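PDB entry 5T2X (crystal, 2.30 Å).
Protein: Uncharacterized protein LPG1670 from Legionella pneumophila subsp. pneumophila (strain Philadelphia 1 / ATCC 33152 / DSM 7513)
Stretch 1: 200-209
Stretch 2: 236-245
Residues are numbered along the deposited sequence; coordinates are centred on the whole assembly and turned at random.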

ATOM      1  N   ALA A 200      -1.015 -16.895   4.190  1.00 37.28           N
ATOM      2  CA  ALA A 200      -0.977 -15.443   4.333  1.00 37.87           C
ATOM      3  C   ALA A 200      -1.649 -14.996   5.623  1.00 32.66           C
ATOM      4  O   ALA A 200      -1.219 -14.017   6.244  1.00 34.07           O
ATOM      5  CB  ALA A 200      -1.636 -14.778   3.126  1.00 28.76           C
ATOM      6  N   LEU A 201      -2.706 -15.695   6.040  1.00 35.19           N
ATOM      7  CA  LEU A 201      -3.369 -15.348   7.293  1.00 33.94           C
ATOM      8  C   LEU A 201      -2.463 -15.620   8.487  1.00 43.15           C
ATOM      9  O   LEU A 201      -2.413 -14.822   9.431  1.00 44.01           O
ATOM     10  CB  LEU A 201      -4.681 -16.123   7.424  1.00 31.29           C
ATOM     11  CG  LEU A 201      -5.491 -15.906   8.703  1.00 35.13           C
ATOM     12  CD1 LEU A 201      -5.827 -14.435   8.887  1.00 32.18           C
ATOM     13  CD2 LEU A 201      -6.758 -16.747   8.672  1.00 31.51           C
ATOM     14  N   LEU A 202      -1.735 -16.739   8.462  1.00 49.02           N
ATOM     15  CA  LEU A 202      -0.815 -17.045   9.553  1.00 42.92           C
ATOM     16  C   LEU A 202       0.339 -16.051   9.598  1.00 40.33           C
ATOM     17  O   LEU A 202       0.741 -15.609  10.681  1.00 45.93           O
ATOM     18  CB  LEU A 202      -0.289 -18.475   9.413  1.00 36.97           C
ATOM     19  CG  LEU A 202      -1.323 -19.597   9.534  1.00 39.78           C
ATOM     20  CD1 LEU A 202      -0.680 -20.956   9.306  1.00 37.48           C
ATOM     21  CD2 LEU A 202      -2.010 -19.550  10.887  1.00 43.01           C
ATOM     22  N   ILE A 203       0.883 -15.686   8.434  1.00 42.22           N
ATOM     23  CA  ILE A 203       1.967 -14.708   8.396  1.00 36.82           C
ATOM     24  C   ILE A 203       1.492 -13.366   8.935  1.00 36.51           C
ATOM     25  O   ILE A 203       2.219 -12.680   9.663  1.00 47.71           O
ATOM     26  CB  ILE A 203       2.526 -14.582   6.967  1.00 40.01           C
ATOM     27  CG1 ILE A 203       3.148 -15.905   6.518  1.00 37.65           C
ATOM     28  CG2 ILE A 203       3.555 -13.464   6.890  1.00 31.80           C
ATOM     29  CD1 ILE A 203       3.609 -15.902   5.076  1.00 34.80           C
ATOM     30  N   ALA A 204       0.259 -12.977   8.598  1.00 38.70           N
ATOM     31  CA  ALA A 204      -0.279 -11.712   9.091  1.00 41.37           C
ATOM     32  C   ALA A 204      -0.348 -11.697  10.612  1.00 43.22           C
ATOM     33  O   ALA A 204      -0.113 -10.659  11.242  1.00 43.15           O
ATOM     34  CB  ALA A 204      -1.660 -11.460   8.487  1.00 33.42           C
ATOM     35  N   ARG A 205      -0.664 -12.840  11.223  1.00 40.66           N
ATOM     36  CA  ARG A 205      -0.708 -12.900  12.679  1.00 39.71           C
ATOM     37  C   ARG A 205       0.695 -12.861  13.272  1.00 39.43           C
ATOM     38  O   ARG A 205       0.943 -12.143  14.248  1.00 43.73           O
ATOM     39  CB  ARG A 205      -1.449 -14.157  13.131  1.00 38.50           C
ATOM     40  CG  ARG A 205      -1.742 -14.195  14.620  1.00 47.51           C
ATOM     41  CD  ARG A 205      -2.487 -15.463  15.000  1.00 46.60           C
ATOM     42  NE  ARG A 205      -2.981 -15.416  16.373  1.00 53.77           N
ATOM     43  CZ  ARG A 205      -3.643 -16.404  16.964  1.00 60.16           C
ATOM     44  NH1 ARG A 205      -3.893 -17.528  16.305  1.00 50.43           N
ATOM     45  NH2 ARG A 205      -4.057 -16.269  18.218  1.00 54.04           N
ATOM     46  N   LYS A 206       1.628 -13.617  12.685  1.00 38.58           N
ATOM     47  CA  LYS A 206       2.999 -13.665  13.183  1.00 44.56           C
ATOM     48  C   LYS A 206       3.729 -12.337  13.030  1.00 47.83           C
ATOM     49  O   LYS A 206       4.765 -12.137  13.671  1.00 58.47           O
ATOM     50  CB  LYS A 206       3.771 -14.773  12.466  1.00 40.16           C
ATOM     51  CG  LYS A 206       3.218 -16.161  12.735  1.00 41.71           C
ATOM     52  CD  LYS A 206       3.924 -17.227  11.918  1.00 42.58           C
ATOM     53  CE  LYS A 206       3.351 -18.600  12.229  1.00 46.88           C
ATOM     54  NZ  LYS A 206       3.466 -18.922  13.680  1.00 48.93           N
ATOM     55  N   LEU A 207       3.224 -11.431  12.194  1.00 48.21           N
ATOM     56  CA  LEU A 207       3.807 -10.105  12.052  1.00 43.21           C
ATOM     57  C   LEU A 207       3.081  -9.046  12.868  1.00 39.67           C
ATOM     58  O   LEU A 207       3.600  -7.936  13.010  1.00 44.39           O
ATOM     59  CB  LEU A 207       3.817  -9.681  10.576  1.00 43.47           C
ATOM     60  CG  LEU A 207       4.641 -10.516   9.594  1.00 45.05           C
ATOM     61  CD1 LEU A 207       4.514  -9.955   8.186  1.00 39.43           C
ATOM     62  CD2 LEU A 207       6.098 -10.575  10.020  1.00 50.05           C
ATOM     63  N   SER A 208       1.908  -9.368  13.420  1.00 37.75           N
ATOM     64  CA  SER A 208       1.045  -8.371  14.042  1.00 41.24           C
ATOM     65  C   SER A 208       1.645  -7.738  15.292  1.00 51.04           C
ATOM     66  O   SER A 208       1.111  -6.730  15.766  1.00 51.65           O
ATOM     67  CB  SER A 208      -0.308  -8.999  14.385  1.00 37.80           C
ATOM     68  OG  SER A 208      -0.149 -10.103  15.258  1.00 47.80           O
ATOM     69  N   GLU A 209       2.730  -8.292  15.835  1.00 54.86           N
ATOM     70  CA  GLU A 209       3.331  -7.750  17.047  1.00 64.51           C
ATOM     71  C   GLU A 209       4.445  -6.750  16.773  1.00 59.20           C
ATOM     72  O   GLU A 209       4.802  -5.981  17.674  1.00 72.57           O
ATOM     73  CB  GLU A 209       3.885  -8.883  17.919  1.00 72.19           C
ATOM     74  CG  GLU A 209       2.859  -9.929  18.342  1.00 87.74           C
ATOM     75  CD  GLU A 209       2.039  -9.509  19.551  1.00 87.86           C
ATOM     76  OE1 GLU A 209       1.793  -8.298  19.726  1.00 89.09           O
ATOM     77  OE2 GLU A 209       1.642 -10.399  20.334  1.00 82.21           O
ATOM     78  N   SER A 236     -11.841 -12.600  14.792  1.00 75.55           N
ATOM     79  CA  SER A 236     -10.829 -13.096  15.708  1.00 63.07           C
ATOM     80  C   SER A 236      -9.812 -13.908  14.922  1.00 53.05           C
ATOM     81  O   SER A 236     -10.139 -14.509  13.894  1.00 55.02           O
ATOM     82  CB  SER A 236     -11.443 -13.949  16.823  1.00 66.72           C
ATOM     83  OG  SER A 236     -10.436 -14.501  17.653  1.00 66.73           O
ATOM     84  N   TRP A 237      -8.574 -13.914  15.418  1.00 48.10           N
ATOM     85  CA  TRP A 237      -7.504 -14.661  14.764  1.00 46.40           C
ATOM     86  C   TRP A 237      -7.845 -16.146  14.671  1.00 55.56           C
ATOM     87  O   TRP A 237      -7.879 -16.722  13.578  1.00 49.75           O
ATOM     88  CB  TRP A 237      -6.187 -14.456  15.516  1.00 47.18           C
ATOM     89  CG  TRP A 237      -5.520 -13.134  15.259  1.00 59.30           C
ATOM     90  CD1 TRP A 237      -5.288 -12.139  16.166  1.00 57.18           C
ATOM     91  CD2 TRP A 237      -4.992 -12.670  14.011  1.00 53.73           C
ATOM     92  NE1 TRP A 237      -4.648 -11.085  15.558  1.00 64.25           N
ATOM     93  CE2 TRP A 237      -4.457 -11.386  14.235  1.00 58.66           C
ATOM     94  CE3 TRP A 237      -4.924 -13.215  12.725  1.00 46.41           C
ATOM     95  CZ2 TRP A 237      -3.859 -10.640  13.221  1.00 59.82           C
ATOM     96  CZ3 TRP A 237      -4.332 -12.474  11.722  1.00 43.69           C
ATOM     97  CH2 TRP A 237      -3.807 -11.200  11.973  1.00 49.64           C
ATOM     98  N   ASP A 238      -8.101 -16.785  15.818  1.00 61.34           N
ATOM     99  CA  ASP A 238      -8.396 -18.216  15.817  1.00 48.42           C
ATOM    100  C   ASP A 238      -9.686 -18.527  15.070  1.00 52.64           C
ATOM    101  O   ASP A 238      -9.796 -19.585  14.439  1.00 60.99           O
ATOM    102  CB  ASP A 238      -8.473 -18.739  17.250  1.00 52.51           C
ATOM    103  CG  ASP A 238      -7.139 -18.666  17.965  1.00 59.39           C
ATOM    104  OD1 ASP A 238      -6.098 -18.870  17.305  1.00 61.25           O
ATOM    105  OD2 ASP A 238      -7.133 -18.404  19.187  1.00 65.23           O
ATOM    106  N   LYS A 239     -10.669 -17.627  15.129  1.00 49.43           N
ATOM    107  CA  LYS A 239     -11.905 -17.832  14.379  1.00 54.57           C
ATOM    108  C   LYS A 239     -11.649 -17.816  12.877  1.00 61.64           C
ATOM    109  O   LYS A 239     -12.183 -18.652  12.138  1.00 62.55           O
ATOM    110  CB  LYS A 239     -12.930 -16.764  14.759  1.00 65.24           C
ATOM    111  CG  LYS A 239     -13.451 -16.869  16.182  1.00 78.36           C
ATOM    112  CD  LYS A 239     -14.613 -17.844  16.279  1.00 74.61           C
ATOM    113  CE  LYS A 239     -15.326 -17.712  17.614  1.00 72.56           C
ATOM    114  NZ  LYS A 239     -16.669 -18.355  17.588  1.00 78.84           N
ATOM    115  N   ALA A 240     -10.832 -16.870  12.404  1.00 59.08           N
ATOM    116  CA  ALA A 240     -10.549 -16.783  10.976  1.00 55.81           C
ATOM    117  C   ALA A 240      -9.677 -17.943  10.512  1.00 48.03           C
ATOM    118  O   ALA A 240      -9.867 -18.467   9.408  1.00 50.39           O
ATOM    119  CB  ALA A 240      -9.880 -15.446  10.653  1.00 39.10           C
ATOM    120  N   ILE A 241      -8.711 -18.352  11.335  1.00 41.12           N
ATOM    121  CA  ILE A 241      -7.867 -19.488  10.985  1.00 46.01           C
ATOM    122  C   ILE A 241      -8.694 -20.766  10.918  1.00 53.49           C
ATOM    123  O   ILE A 241      -8.535 -21.578   9.998  1.00 50.63           O
ATOM    124  CB  ILE A 241      -6.704 -19.614  11.986  1.00 39.87           C
ATOM    125  CG1 ILE A 241      -5.792 -18.389  11.900  1.00 39.77           C
ATOM    126  CG2 ILE A 241      -5.909 -20.891  11.739  1.00 40.48           C
ATOM    127  CD1 ILE A 241      -4.749 -18.325  12.994  1.00 39.90           C
ATOM    128  N   SER A 242      -9.599 -20.958  11.880  1.00 54.41           N
ATOM    129  CA  SER A 242     -10.386 -22.185  11.919  1.00 54.44           C
ATOM    130  C   SER A 242     -11.346 -22.270  10.738  1.00 51.48           C
ATOM    131  O   SER A 242     -11.523 -23.346  10.154  1.00 46.40           O
ATOM    132  CB  SER A 242     -11.148 -22.275  13.241  1.00 58.68           C
ATOM    133  OG  SER A 242     -10.252 -22.370  14.336  1.00 67.56           O
ATOM    134  N   GLU A 243     -11.971 -21.150  10.368  1.00 51.66           N
ATOM    135  CA  GLU A 243     -12.918 -21.178   9.257  1.00 56.62           C
ATOM    136  C   GLU A 243     -12.217 -21.384   7.920  1.00 51.91           C
ATOM    137  O   GLU A 243     -12.792 -21.991   7.011  1.00 60.44           O
ATOM    138  CB  GLU A 243     -13.746 -19.893   9.234  1.00 62.54           C
ATOM    139  CG  GLU A 243     -14.734 -19.784  10.382  1.00 79.80           C
ATOM    140  CD  GLU A 243     -15.735 -18.665  10.186  1.00 94.12           C
ATOM    141  OE1 GLU A 243     -16.478 -18.356  11.142  1.00 98.05           O
ATOM    142  OE2 GLU A 243     -15.779 -18.094   9.076  1.00 97.75           O
ATOM    143  N   THR A 244     -10.985 -20.892   7.779  1.00 52.81           N
ATOM    144  CA  THR A 244     -10.236 -21.131   6.550  1.00 51.09           C
ATOM    145  C   THR A 244      -9.890 -22.607   6.398  1.00 42.71           C
ATOM    146  O   THR A 244      -9.958 -23.158   5.293  1.00 41.92           O
ATOM    147  CB  THR A 244      -8.967 -20.276   6.532  1.00 47.00           C
ATOM    148  OG1 THR A 244      -9.323 -18.888   6.544  1.00 46.90           O
ATOM    149  CG2 THR A 244      -8.136 -20.568   5.289  1.00 42.25           C
ATOM    150  N   ILE A 245      -9.530 -23.267   7.501  1.00 43.80           N
ATOM    151  CA  ILE A 245      -9.208 -24.688   7.449  1.00 43.19           C
ATOM    152  C   ILE A 245     -10.461 -25.510   7.169  1.00 48.78           C
ATOM    153  O   ILE A 245     -10.415 -26.511   6.442  1.00 45.45           O
ATOM    154  CB  ILE A 245      -8.518 -25.119   8.756  1.00 45.64           C
ATOM    155  CG1 ILE A 245      -7.204 -24.356   8.932  1.00 41.79           C
ATOM    156  CG2 ILE A 245      -8.272 -26.621   8.773  1.00 45.24           C
ATOM    157  CD1 ILE A 245      -6.484 -24.661  10.223  1.00 40.35           C
TER

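Two helices, 200-207 and 237-245, pack nearly antiparallel: their N-to-C directions differ by 164°, and the axes come no closer than 10.5 Å. In the register, L201 CA lies 7.1 Å from I241 CA, and R205 CA lies 7.3 Å from W237 CA, four residues apart on each helix.

L201 is the knob. Its CA-to-CB bond points toward the partner helix, and the t, p rotamer carries its two methyls to different neighbours. L201 CD1 lies near the plane of the W237 ring, at its edge, 3.8 Å from W237 CZ3. The side chain sits among W237, A240, I241 and T244, with L201 CD2 3.9 Å from A240 CB and 3.7 Å from I241 CG1. T244 OG1 stands 4.0 Å from L201 CD2 while donating a hydrogen bond to its own helix, at A240 O (2.9 Å from T244 OG1).

W237 also points toward the partner at CB; chi1 m (-77°) and chi2 116° set a ring face against R205 and an edge near L201 CD1.

L202 starts away from the partner, yet its m, t conformation brings L202 CD2 back to 3.7 Å from I241 CD1. I241 answers in kind: its CB points sideways, and the m, t chain extends CD1 into the contact.

R205 is the most elaborate case. Its CB also points sideways, and chi1 to chi3 are all t, with chi4 at -179°, giving an extended chain. R205 CB lies 3.7 Å from the centroid of the W237 six-membered ring, 16° off the normal, a CH-pi contact over the face. Farther out, one face of the guanidinium is covered by W237 CB, 3.5 Å from R205 NE. The chain ends in a salt bridge, R205 NH1 to D238 OD1 at 2.8 Å, whose hydrogen-bond angle is 144°. D238 points away at CB, but its m rotamer returns the carboxylate to this meeting point.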